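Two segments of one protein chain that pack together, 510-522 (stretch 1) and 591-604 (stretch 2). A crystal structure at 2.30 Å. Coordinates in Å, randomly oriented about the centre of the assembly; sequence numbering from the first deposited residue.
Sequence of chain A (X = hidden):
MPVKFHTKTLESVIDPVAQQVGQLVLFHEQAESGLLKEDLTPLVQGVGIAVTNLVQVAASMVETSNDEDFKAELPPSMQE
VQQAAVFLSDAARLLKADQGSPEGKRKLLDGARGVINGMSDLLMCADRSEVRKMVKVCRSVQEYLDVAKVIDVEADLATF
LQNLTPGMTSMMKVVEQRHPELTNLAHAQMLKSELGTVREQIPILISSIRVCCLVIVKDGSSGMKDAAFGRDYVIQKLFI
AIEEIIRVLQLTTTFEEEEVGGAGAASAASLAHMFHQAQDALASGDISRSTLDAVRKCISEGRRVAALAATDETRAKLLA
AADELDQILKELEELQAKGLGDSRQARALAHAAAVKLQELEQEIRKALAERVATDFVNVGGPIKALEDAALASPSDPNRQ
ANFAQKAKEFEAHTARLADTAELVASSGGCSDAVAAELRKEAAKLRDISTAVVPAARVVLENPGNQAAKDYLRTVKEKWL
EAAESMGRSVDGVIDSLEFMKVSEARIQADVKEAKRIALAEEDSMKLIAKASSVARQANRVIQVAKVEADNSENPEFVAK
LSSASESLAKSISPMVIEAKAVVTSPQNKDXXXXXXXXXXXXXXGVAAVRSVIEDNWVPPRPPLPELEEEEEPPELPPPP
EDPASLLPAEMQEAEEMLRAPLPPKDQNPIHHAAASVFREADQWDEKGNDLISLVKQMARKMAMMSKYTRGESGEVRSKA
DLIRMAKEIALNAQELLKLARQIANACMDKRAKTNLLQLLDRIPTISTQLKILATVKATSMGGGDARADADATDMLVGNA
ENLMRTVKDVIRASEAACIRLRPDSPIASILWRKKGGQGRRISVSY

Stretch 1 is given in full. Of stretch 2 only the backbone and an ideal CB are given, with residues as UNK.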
# COMPACT_ATOMS: atom_id res chain seq x y z
N ASP A 510 -30.00 -6.26 -22.11
CA ASP A 510 -31.01 -6.67 -21.14
C ASP A 510 -32.28 -5.83 -21.26
O ASP A 510 -33.38 -6.35 -21.07
CB ASP A 510 -30.43 -6.58 -19.72
CG ASP A 510 -29.41 -7.66 -19.44
OD1 ASP A 510 -29.42 -8.68 -20.16
OD2 ASP A 510 -28.60 -7.50 -18.50
N VAL A 511 -32.14 -4.54 -21.57
CA VAL A 511 -33.32 -3.70 -21.78
C VAL A 511 -34.04 -4.12 -23.06
O VAL A 511 -35.27 -4.14 -23.10
CB VAL A 511 -32.92 -2.22 -21.81
CG1 VAL A 511 -34.04 -1.37 -22.40
CG2 VAL A 511 -32.58 -1.74 -20.41
N LYS A 512 -33.29 -4.46 -24.11
CA LYS A 512 -33.91 -4.99 -25.31
C LYS A 512 -34.70 -6.26 -25.01
O LYS A 512 -35.85 -6.41 -25.43
CB LYS A 512 -32.85 -5.25 -26.39
CG LYS A 512 -33.16 -6.45 -27.28
CD LYS A 512 -32.51 -6.34 -28.65
CE LYS A 512 -33.25 -5.34 -29.53
NZ LYS A 512 -32.76 -5.36 -30.93
N GLU A 513 -34.09 -7.19 -24.27
CA GLU A 513 -34.78 -8.43 -23.93
C GLU A 513 -36.01 -8.16 -23.07
O GLU A 513 -37.04 -8.83 -23.22
CB GLU A 513 -33.82 -9.38 -23.22
CG GLU A 513 -34.39 -10.77 -22.96
CD GLU A 513 -34.93 -11.43 -24.22
OE1 GLU A 513 -36.08 -11.90 -24.19
OE2 GLU A 513 -34.20 -11.47 -25.23
N ALA A 514 -35.93 -7.17 -22.17
CA ALA A 514 -37.06 -6.85 -21.32
C ALA A 514 -38.20 -6.23 -22.12
O ALA A 514 -39.38 -6.51 -21.84
CB ALA A 514 -36.63 -5.91 -20.19
N LYS A 515 -37.88 -5.40 -23.11
CA LYS A 515 -38.92 -4.87 -23.99
C LYS A 515 -39.54 -5.98 -24.82
O LYS A 515 -40.76 -5.98 -25.06
CB LYS A 515 -38.35 -3.78 -24.89
CG LYS A 515 -37.94 -2.51 -24.16
CD LYS A 515 -37.52 -1.41 -25.14
CE LYS A 515 -36.27 -1.79 -25.92
NZ LYS A 515 -35.81 -0.69 -26.81
N ARG A 516 -38.73 -6.94 -25.26
CA ARG A 516 -39.25 -8.09 -25.99
C ARG A 516 -40.22 -8.90 -25.13
O ARG A 516 -41.30 -9.29 -25.58
CB ARG A 516 -38.10 -8.97 -26.47
CG ARG A 516 -38.54 -10.31 -27.04
CD ARG A 516 -37.37 -11.27 -27.18
NE ARG A 516 -37.81 -12.60 -27.57
CZ ARG A 516 -38.19 -13.54 -26.72
NH1 ARG A 516 -38.18 -13.30 -25.41
NH2 ARG A 516 -38.58 -14.73 -27.16
N ILE A 517 -39.84 -9.15 -23.87
CA ILE A 517 -40.71 -9.89 -22.96
C ILE A 517 -41.95 -9.07 -22.62
O ILE A 517 -43.01 -9.63 -22.32
CB ILE A 517 -39.92 -10.30 -21.70
CG1 ILE A 517 -38.74 -11.20 -22.09
CG2 ILE A 517 -40.81 -11.02 -20.70
CD1 ILE A 517 -37.83 -11.54 -20.93
N ALA A 518 -41.85 -7.74 -22.68
CA ALA A 518 -42.99 -6.90 -22.34
C ALA A 518 -44.02 -6.85 -23.47
O ALA A 518 -45.22 -6.89 -23.22
CB ALA A 518 -42.52 -5.49 -21.99
N LEU A 519 -43.56 -6.76 -24.72
CA LEU A 519 -44.49 -6.68 -25.84
C LEU A 519 -45.13 -8.04 -26.11
O LEU A 519 -46.36 -8.19 -26.03
CB LEU A 519 -43.77 -6.17 -27.09
CG LEU A 519 -43.39 -4.68 -27.05
CD1 LEU A 519 -42.86 -4.23 -28.40
CD2 LEU A 519 -44.58 -3.84 -26.62
N ALA A 520 -44.33 -9.04 -26.44
CA ALA A 520 -44.82 -10.41 -26.58
C ALA A 520 -45.00 -11.01 -25.20
O ALA A 520 -44.04 -11.08 -24.42
CB ALA A 520 -43.87 -11.24 -27.43
N GLU A 521 -46.21 -11.46 -24.89
CA GLU A 521 -46.55 -11.84 -23.52
C GLU A 521 -45.90 -13.16 -23.12
O GLU A 521 -46.48 -14.23 -23.28
CB GLU A 521 -48.07 -11.92 -23.35
CG GLU A 521 -48.74 -10.57 -23.45
CD GLU A 521 -47.96 -9.48 -22.74
OE1 GLU A 521 -47.68 -9.64 -21.53
OE2 GLU A 521 -47.62 -8.48 -23.39
N GLU A 522 -44.68 -13.07 -22.59
CA GLU A 522 -44.04 -14.18 -21.91
C GLU A 522 -44.25 -14.02 -20.41
O GLU A 522 -45.02 -13.16 -19.95
CB GLU A 522 -42.55 -14.25 -22.28
CG GLU A 522 -42.29 -14.71 -23.71
CD GLU A 522 -40.82 -14.76 -24.05
OE1 GLU A 522 -40.03 -14.04 -23.40
OE2 GLU A 522 -40.44 -15.53 -24.96
N UNK A 591 -49.47 0.50 -20.85
CA UNK A 591 -48.51 0.29 -19.77
C UNK A 591 -47.20 -0.27 -20.33
O UNK A 591 -46.11 0.08 -19.86
CB UNK A 591 -49.09 -0.65 -18.71
N UNK A 592 -47.30 -1.13 -21.34
CA UNK A 592 -46.10 -1.63 -22.01
C UNK A 592 -45.31 -0.49 -22.64
O UNK A 592 -44.08 -0.45 -22.56
CB UNK A 592 -46.47 -2.66 -23.08
N UNK A 593 -46.01 0.45 -23.29
CA UNK A 593 -45.33 1.60 -23.87
C UNK A 593 -44.64 2.44 -22.80
O UNK A 593 -43.50 2.88 -22.98
CB UNK A 593 -46.32 2.46 -24.65
N UNK A 594 -45.33 2.69 -21.68
CA UNK A 594 -44.73 3.44 -20.58
C UNK A 594 -43.46 2.77 -20.09
O UNK A 594 -42.42 3.42 -19.94
CB UNK A 594 -45.72 3.59 -19.43
N UNK A 595 -43.52 1.45 -19.86
CA UNK A 595 -42.34 0.73 -19.38
C UNK A 595 -41.20 0.79 -20.39
O UNK A 595 -40.04 1.01 -20.02
CB UNK A 595 -42.69 -0.73 -19.08
N UNK A 596 -41.51 0.60 -21.68
CA UNK A 596 -40.47 0.65 -22.70
C UNK A 596 -39.80 2.02 -22.74
O UNK A 596 -38.57 2.12 -22.83
CB UNK A 596 -41.06 0.31 -24.07
N UNK A 597 -40.59 3.09 -22.65
CA UNK A 597 -40.02 4.43 -22.64
C UNK A 597 -39.16 4.66 -21.40
O UNK A 597 -38.11 5.32 -21.47
CB UNK A 597 -41.13 5.48 -22.71
N UNK A 598 -39.59 4.12 -20.26
CA UNK A 598 -38.81 4.29 -19.03
C UNK A 598 -37.47 3.57 -19.11
O UNK A 598 -36.42 4.13 -18.74
CB UNK A 598 -39.60 3.78 -17.83
N UNK A 599 -37.48 2.33 -19.60
CA UNK A 599 -36.23 1.59 -19.76
C UNK A 599 -35.31 2.28 -20.76
O UNK A 599 -34.09 2.38 -20.53
CB UNK A 599 -36.51 0.16 -20.21
N UNK A 600 -35.87 2.76 -21.88
CA UNK A 600 -35.07 3.56 -22.80
C UNK A 600 -34.48 4.79 -22.12
O UNK A 600 -33.35 5.19 -22.44
CB UNK A 600 -35.92 3.99 -24.00
N UNK A 601 -35.21 5.39 -21.18
CA UNK A 601 -34.67 6.52 -20.45
C UNK A 601 -33.48 6.10 -19.59
O UNK A 601 -32.49 6.83 -19.48
CB UNK A 601 -35.76 7.16 -19.58
N UNK A 602 -33.56 4.91 -18.98
CA UNK A 602 -32.42 4.37 -18.25
C UNK A 602 -31.21 4.24 -19.18
O UNK A 602 -30.11 4.73 -18.87
CB UNK A 602 -32.77 3.01 -17.63
N UNK A 603 -31.40 3.59 -20.33
CA UNK A 603 -30.31 3.43 -21.29
C UNK A 603 -29.69 4.78 -21.64
O UNK A 603 -28.46 4.93 -21.69
CB UNK A 603 -30.81 2.74 -22.56
N UNK A 604 -30.54 5.79 -21.87
CA UNK A 604 -30.03 7.11 -22.22
C UNK A 604 -29.21 7.72 -21.08
O UNK A 604 -28.18 8.35 -21.33
CB UNK A 604 -31.19 8.04 -22.59

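Stretch 2 is helical throughout and runs antiparallel to helix 510-519, at 178° with a closest axial approach of 9.9 Å, so its positions meet stretch 1 in reverse order, from Ala518 back to Val511.

Position 591 has nothing of stretch 1 near its CB, and many residues would serve; it is Ile591, which makes no contact. At 592 the CB points toward stretch 1, 4.2 Å from Leu519 CD2 and 4.4 Å from Ala518 O. Beyond lie that carbonyl and the carboxylate of Glu521, which favours a side chain of medium length carrying a donor, although an aliphatic one could also cover Leu519. The residue is Gln592. Its NE2 comes within 2.9 Å of Ala518 O, at an angle too poor for a hydrogen bond, and lies 2.4 Å from OE2 of the poorly ordered Glu521. Its OE1 rests 3.5 Å from Leu519 CD2.

Position 593 points away and 594 is out of reach, so the contact restricts neither; they are Arg593 and Lys594.

The CB of 595 is directed toward stretch 1 but has no atom of it within 5.5 Å. The small side chains of Ala514 and Ala518 leave room there for a large apolar group, such as leucine, methionine or an aromatic. Phe595 fills it: CE2 lies 3.6 Å from Ala518 CB and CZ 3.9 Å from Ala514 CB, while Ala514 O approaches the ring edge, 3.6 Å from CE2.

At 596 the CB points sideways, 4.1 Å from Lys515 CD. A small or modest side chain could lie against this aliphatic stem, and Cys596 does so, its SG 3.8 Å from Lys515 CG.

Positions 597 and 598 have no partner in stretch 1, which leaves the choice open. The OG atoms of Ser597 and Ser598 donate to Arg593 O and Lys594 O, each at 3.0 Å.

The CB of 599 already lies 3.6 Å from Val511 CG1, so a small residue such as alanine or serine makes contact. Ala599 CB meets Val511 CG1 at 3.7 Å.

At 600 the CB is 5.5 Å from Lys515 NZ, a distance that an acidic side chain or a neutral acceptor could bridge. Asp600 forms a salt bridge, with Lys515 NZ donating to OD1 at 3.1 Å.

Position 601 is out of reach and unrestricted; it is Lys601. At 602 the CB points toward stretch 1 without close neighbours, so a moderate aliphatic group could be accommodated; it is Val602, whose CG1 stays 5.4 Å from Val511 CG2. At 603 the CB points toward stretch 1, 5.2 Å from Val511 CG1, which invites an aliphatic group. Val603 CG2 packs 3.8 Å from Val511 CG2. Position 604, out of reach, is likewise free; it is Glu604.

Stretch 2 (591-604) IQRKFCSSADKVVE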
# COMPACT_ATOMS: atom_id res chain seq x y z
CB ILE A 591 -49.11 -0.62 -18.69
CG1 ILE A 591 -50.41 -0.03 -18.15
CG2 ILE A 591 -48.12 -0.83 -17.55
CD1 ILE A 591 -50.22 1.26 -17.37
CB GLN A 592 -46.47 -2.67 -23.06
CG GLN A 592 -47.07 -3.95 -22.50
CD GLN A 592 -47.53 -4.90 -23.59
OE1 GLN A 592 -47.51 -4.57 -24.77
NE2 GLN A 592 -47.96 -6.09 -23.19
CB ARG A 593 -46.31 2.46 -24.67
CG ARG A 593 -46.78 1.82 -25.97
CD ARG A 593 -47.56 2.82 -26.80
NE ARG A 593 -48.81 3.22 -26.16
CZ ARG A 593 -50.00 2.70 -26.45
NH1 ARG A 593 -50.11 1.76 -27.38
NH2 ARG A 593 -51.09 3.13 -25.81
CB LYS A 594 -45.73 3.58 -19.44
CG LYS A 594 -47.02 4.31 -19.80
CD LYS A 594 -48.01 4.27 -18.65
CE LYS A 594 -49.32 4.94 -19.02
NZ LYS A 594 -50.37 4.75 -17.97
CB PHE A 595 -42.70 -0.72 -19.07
CG PHE A 595 -41.52 -1.65 -19.08
CD1 PHE A 595 -40.57 -1.59 -18.08
CD2 PHE A 595 -41.36 -2.57 -20.10
CE1 PHE A 595 -39.48 -2.44 -18.09
CE2 PHE A 595 -40.27 -3.42 -20.12
CZ PHE A 595 -39.33 -3.36 -19.11
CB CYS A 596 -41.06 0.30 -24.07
SG CYS A 596 -41.60 -1.42 -24.23
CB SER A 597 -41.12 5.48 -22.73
OG SER A 597 -41.91 5.30 -23.90
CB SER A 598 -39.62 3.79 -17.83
OG SER A 598 -40.83 4.52 -17.68
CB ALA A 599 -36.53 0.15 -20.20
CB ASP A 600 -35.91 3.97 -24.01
CG ASP A 600 -36.29 2.79 -24.89
OD1 ASP A 600 -35.52 1.80 -24.94
OD2 ASP A 600 -37.36 2.84 -25.54
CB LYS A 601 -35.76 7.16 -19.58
CG LYS A 601 -35.52 8.63 -19.28
CD LYS A 601 -35.70 9.47 -20.53
CE LYS A 601 -34.76 10.66 -20.54
NZ LYS A 601 -34.88 11.50 -19.31
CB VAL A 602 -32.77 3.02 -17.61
CG1 VAL A 602 -31.53 2.37 -17.02
CG2 VAL A 602 -33.84 3.21 -16.54
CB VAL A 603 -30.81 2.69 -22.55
CG1 VAL A 603 -29.79 2.82 -23.68
CG2 VAL A 603 -31.08 1.23 -22.25
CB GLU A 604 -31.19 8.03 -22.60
CG GLU A 604 -30.78 9.24 -23.42
CD GLU A 604 -31.01 10.54 -22.70
OE1 GLU A 604 -31.68 10.53 -21.64
OE2 GLU A 604 -30.53 11.59 -23.18
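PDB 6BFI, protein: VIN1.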